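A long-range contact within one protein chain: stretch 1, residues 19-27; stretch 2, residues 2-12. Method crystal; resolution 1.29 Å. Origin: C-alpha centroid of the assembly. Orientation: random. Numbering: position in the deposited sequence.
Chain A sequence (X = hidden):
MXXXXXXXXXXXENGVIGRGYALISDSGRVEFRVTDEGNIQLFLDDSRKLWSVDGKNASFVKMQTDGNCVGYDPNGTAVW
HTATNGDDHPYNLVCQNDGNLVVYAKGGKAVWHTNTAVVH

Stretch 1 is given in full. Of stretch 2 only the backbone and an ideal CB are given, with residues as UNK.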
# COMPACT_ATOMS: atom_id res chain seq x y z
N ARG A 19 5.98 -0.44 -6.94
CA ARG A 19 6.91 -1.18 -7.82
C ARG A 19 7.56 -2.33 -7.07
O ARG A 19 8.06 -2.12 -5.93
CB ARG A 19 7.99 -0.28 -8.39
CG ARG A 19 7.45 0.84 -9.25
CD ARG A 19 8.54 1.74 -9.80
NE ARG A 19 7.99 2.70 -10.74
CZ ARG A 19 8.69 3.64 -11.36
NH1 ARG A 19 8.12 4.47 -12.21
NH2 ARG A 19 10.00 3.70 -11.17
N GLY A 20 7.47 -3.52 -7.68
CA GLY A 20 7.97 -4.73 -7.05
C GLY A 20 6.94 -5.50 -6.21
O GLY A 20 7.30 -6.47 -5.55
N TYR A 21 5.71 -4.98 -6.15
CA TYR A 21 4.63 -5.59 -5.40
C TYR A 21 3.53 -6.01 -6.39
O TYR A 21 3.44 -5.44 -7.48
CB TYR A 21 4.13 -4.67 -4.25
CG TYR A 21 5.23 -4.29 -3.28
CD1 TYR A 21 6.18 -3.37 -3.68
CD2 TYR A 21 5.51 -5.08 -2.18
CE1 TYR A 21 7.25 -3.05 -2.85
CE2 TYR A 21 6.57 -4.74 -1.32
CZ TYR A 21 7.47 -3.80 -1.74
OH TYR A 21 8.57 -3.47 -0.95
N ALA A 22 2.64 -6.85 -5.90
CA ALA A 22 1.59 -7.43 -6.79
C ALA A 22 0.45 -8.00 -5.98
O ALA A 22 0.66 -8.43 -4.82
CB ALA A 22 2.18 -8.50 -7.70
N LEU A 23 -0.74 -8.10 -6.60
CA LEU A 23 -1.78 -9.01 -6.12
C LEU A 23 -1.48 -10.38 -6.75
O LEU A 23 -0.96 -10.43 -7.86
CB LEU A 23 -3.19 -8.59 -6.58
CG LEU A 23 -3.57 -7.15 -6.23
CD1 LEU A 23 -4.96 -6.75 -6.70
CD2 LEU A 23 -3.46 -6.98 -4.73
N ILE A 24 -1.86 -11.43 -6.04
CA ILE A 24 -1.72 -12.80 -6.53
C ILE A 24 -3.01 -13.57 -6.28
O ILE A 24 -3.66 -13.43 -5.26
CB ILE A 24 -0.50 -13.50 -5.83
CG1 ILE A 24 -0.16 -14.87 -6.44
CG2 ILE A 24 -0.69 -13.59 -4.32
CD1 ILE A 24 0.39 -14.77 -7.85
N SER A 25 -3.46 -14.28 -7.31
CA SER A 25 -4.63 -15.17 -7.17
C SER A 25 -4.33 -16.27 -6.15
O SER A 25 -3.16 -16.67 -5.96
CB SER A 25 -5.07 -15.79 -8.51
OG SER A 25 -4.06 -16.63 -9.04
N ASP A 26 -5.40 -16.80 -5.56
CA ASP A 26 -5.27 -17.93 -4.64
C ASP A 26 -4.51 -19.09 -5.28
O ASP A 26 -3.74 -19.78 -4.64
CB ASP A 26 -6.63 -18.38 -4.10
CG ASP A 26 -7.32 -17.32 -3.28
OD1 ASP A 26 -6.64 -16.43 -2.72
OD2 ASP A 26 -8.58 -17.36 -3.27
N SER A 27 -4.74 -19.28 -6.58
CA SER A 27 -4.12 -20.36 -7.33
C SER A 27 -2.63 -20.15 -7.55
O SER A 27 -1.92 -21.10 -7.91
CB SER A 27 -4.76 -20.49 -8.72
OG SER A 27 -4.44 -19.36 -9.52
N UNK A 2 11.11 -11.35 -8.35
CA UNK A 2 9.73 -11.74 -7.99
C UNK A 2 9.07 -10.63 -7.19
O UNK A 2 9.73 -9.77 -6.61
CB UNK A 2 9.72 -13.04 -7.19
N UNK A 3 7.76 -10.71 -7.11
CA UNK A 3 6.96 -9.68 -6.53
C UNK A 3 6.45 -10.10 -5.18
O UNK A 3 6.12 -11.25 -4.91
CB UNK A 3 5.80 -9.32 -7.46
N UNK A 4 6.57 -9.15 -4.26
CA UNK A 4 6.01 -9.34 -2.94
C UNK A 4 4.47 -9.12 -2.95
O UNK A 4 3.98 -8.22 -3.61
CB UNK A 4 6.69 -8.39 -1.95
N UNK A 5 3.76 -9.90 -2.15
CA UNK A 5 2.30 -9.87 -2.10
C UNK A 5 1.78 -9.44 -0.72
O UNK A 5 1.61 -10.28 0.16
CB UNK A 5 1.74 -11.25 -2.46
N UNK A 6 1.51 -8.12 -0.55
CA UNK A 6 1.13 -7.64 0.79
C UNK A 6 -0.35 -7.79 1.06
O UNK A 6 -0.82 -7.49 2.15
CB UNK A 6 1.53 -6.17 0.96
N UNK A 7 -1.09 -8.27 0.04
CA UNK A 7 -2.55 -8.18 0.05
C UNK A 7 -3.26 -9.47 -0.38
O UNK A 7 -4.49 -9.45 -0.54
CB UNK A 7 -2.99 -7.04 -0.87
N UNK A 8 -2.52 -10.56 -0.59
CA UNK A 8 -3.11 -11.73 -1.26
C UNK A 8 -3.69 -11.33 -2.63
O UNK A 8 -3.04 -10.67 -3.43
CB UNK A 8 -4.20 -12.35 -0.38
N UNK A 9 -4.97 -11.64 -2.81
CA UNK A 9 -5.64 -11.36 -4.08
C UNK A 9 -6.29 -10.00 -4.25
O UNK A 9 -6.66 -9.57 -5.35
CB UNK A 9 -6.72 -12.42 -4.30
N UNK A 10 -6.41 -9.26 -3.15
CA UNK A 10 -7.38 -8.20 -3.11
C UNK A 10 -6.84 -6.87 -2.56
O UNK A 10 -6.25 -6.83 -1.46
CB UNK A 10 -8.57 -8.66 -2.27
N UNK A 11 -7.01 -5.80 -3.33
CA UNK A 11 -6.65 -4.44 -2.93
C UNK A 11 -7.89 -3.74 -2.42
O UNK A 11 -8.77 -3.40 -3.19
CB UNK A 11 -6.03 -3.66 -4.09
N UNK A 12 -8.05 -3.63 -1.11
CA UNK A 12 -9.18 -2.89 -0.54
C UNK A 12 -9.00 -1.36 -0.60
O UNK A 12 -7.98 -0.88 -1.07
CB UNK A 12 -9.39 -3.32 0.91

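Position 2 points its CA-to-CB bond away from stretch 1, and nothing of that stretch lies within 5.5 Å of the ideal CB. Almost any residue would suit. It is Ser-2.

Position 3 points toward stretch 1. Its CB sits 3.7 Å from Ala-22 CB and 3.7 Å from Gly-20 O. The small Ala-22 and the bare Gly-20 leave room for a long or flat apolar side chain. The residue is Tyr-3, chi1 m. Its CB packs on the Ala-22 methyl, and one side of the ring comes close to the Gly-20 backbone, with CD2 3.6 Å from Tyr-21 O.

Position 4 is held by its backbone. Its N donates to Gly-20 O at 3.1 Å, and its O accepts from Ala-22 N at 3.0 Å. This makes a single bridge with Tyr-21. The CB points sideways, 3.5 Å from Tyr-21 CD2, so an apolar side chain of modest size fits, branched or not. It is Val-4, whose CB packs against the Tyr-21 ring.

Position 5 also points sideways, with its CB 3.8 Å from Ala-22 O and 3.9 Å from Ile-24 CG2. A flat side chain could lie against the isoleucine; an aliphatic one would also suit. His-5 is found, chi1 m. Ile-24 CB stands 3.6 Å from the centroid of the His-5 ring, almost on its normal, a CH-pi contact. Ala-22 O approaches the ring edge, 3.2 Å from His-5 CD2. His-5 NE2 is hydrogen-bonded elsewhere in the structure.

Position 6 has phi -85°, which allows proline. Its ideal CB is 5.2 Å from Tyr-21 CD2, leaving space for a small or medium apolar group. Pro-6 fills it, with CG 3.8 Å from Tyr-21 CD2.

Position 7 places its CB 3.9 Å from Leu-23 CD2, so an apolar or aromatic residue is reasonable. Tyr-7 meets Leu-23 through its CB, and the ring turns away from it. A water joins Tyr-7 N (2.8 Å) to Ala-22 O (2.7 Å).

Position 8 has phi 56° and psi -125°, in a type II' turn from 7 to 10. Positive phi favours glycine, and Gly-8 is present. Its O accepts from Ile-24 N at 3.0 Å, nearly straight.

Position 9 points away overall, but its CB is 3.4 Å from Ile-24 O, and the Asp-26 carboxylate is near. A small or polar residue suits. Ser-9 is found; one water lies 2.6 Å from both Ser-9 OG and Asp-26 OD1, donating to the carboxylate.

Position 10 points away, so many residues would do. Thr-10 OG1 is hydrogen-bonded to Ser-9 OG at 2.8 Å, and Thr-10 N closes the turn onto Tyr-7 O at 3.2 Å.

Position 11 points sideways, its CB 4.2 Å from Leu-23 CD1. An aliphatic side chain is expected. Leu-11 packs its CB there.

Position 12 is out of reach and open to many residues. It is Pro-12.

Stretch 2, residues 2-12: SYVHPYGSTLP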
# COMPACT_ATOMS: atom_id res chain seq x y z
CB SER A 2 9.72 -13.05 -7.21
OG SER A 2 10.26 -12.87 -5.91
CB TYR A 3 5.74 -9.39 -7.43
CG TYR A 3 6.11 -8.81 -8.76
CD1 TYR A 3 6.51 -9.62 -9.84
CD2 TYR A 3 6.09 -7.45 -8.95
CE1 TYR A 3 6.99 -9.05 -11.01
CE2 TYR A 3 6.60 -6.87 -10.09
CZ TYR A 3 6.97 -7.67 -11.14
OH TYR A 3 7.50 -7.08 -12.26
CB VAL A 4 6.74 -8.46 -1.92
CG1 VAL A 4 6.07 -8.57 -0.57
CG2 VAL A 4 8.19 -8.87 -1.83
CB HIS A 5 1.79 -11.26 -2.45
CG HIS A 5 2.28 -11.74 -3.77
ND1 HIS A 5 2.79 -13.01 -3.96
CD2 HIS A 5 2.41 -11.09 -4.95
CE1 HIS A 5 3.14 -13.14 -5.23
NE2 HIS A 5 2.89 -12.01 -5.86
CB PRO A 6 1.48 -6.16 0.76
CG PRO A 6 2.26 -5.92 -0.48
CD PRO A 6 1.88 -7.01 -1.44
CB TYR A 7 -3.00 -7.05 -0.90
CG TYR A 7 -2.74 -5.68 -0.39
CD1 TYR A 7 -3.60 -5.14 0.53
CD2 TYR A 7 -1.85 -4.86 -1.03
CE1 TYR A 7 -3.36 -3.88 1.03
CE2 TYR A 7 -1.61 -3.58 -0.55
CZ TYR A 7 -2.43 -3.07 0.43
OH TYR A 7 -2.21 -1.75 0.86
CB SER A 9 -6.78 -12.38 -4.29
OG SER A 9 -7.82 -12.18 -3.33
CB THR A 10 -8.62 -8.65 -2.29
OG1 THR A 10 -9.20 -9.83 -2.89
CG2 THR A 10 -9.67 -7.53 -2.15
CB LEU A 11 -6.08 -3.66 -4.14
CG LEU A 11 -5.20 -2.47 -3.77
CD1 LEU A 11 -3.98 -2.92 -2.97
CD2 LEU A 11 -4.78 -1.71 -5.01
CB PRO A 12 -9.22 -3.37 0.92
CG PRO A 12 -7.87 -3.92 1.19
CD PRO A 12 -7.09 -4.04 -0.07
O HOH W 1 -0.71 -9.16 -2.57
O HOH W 2 -7.90 -14.28 -1.85
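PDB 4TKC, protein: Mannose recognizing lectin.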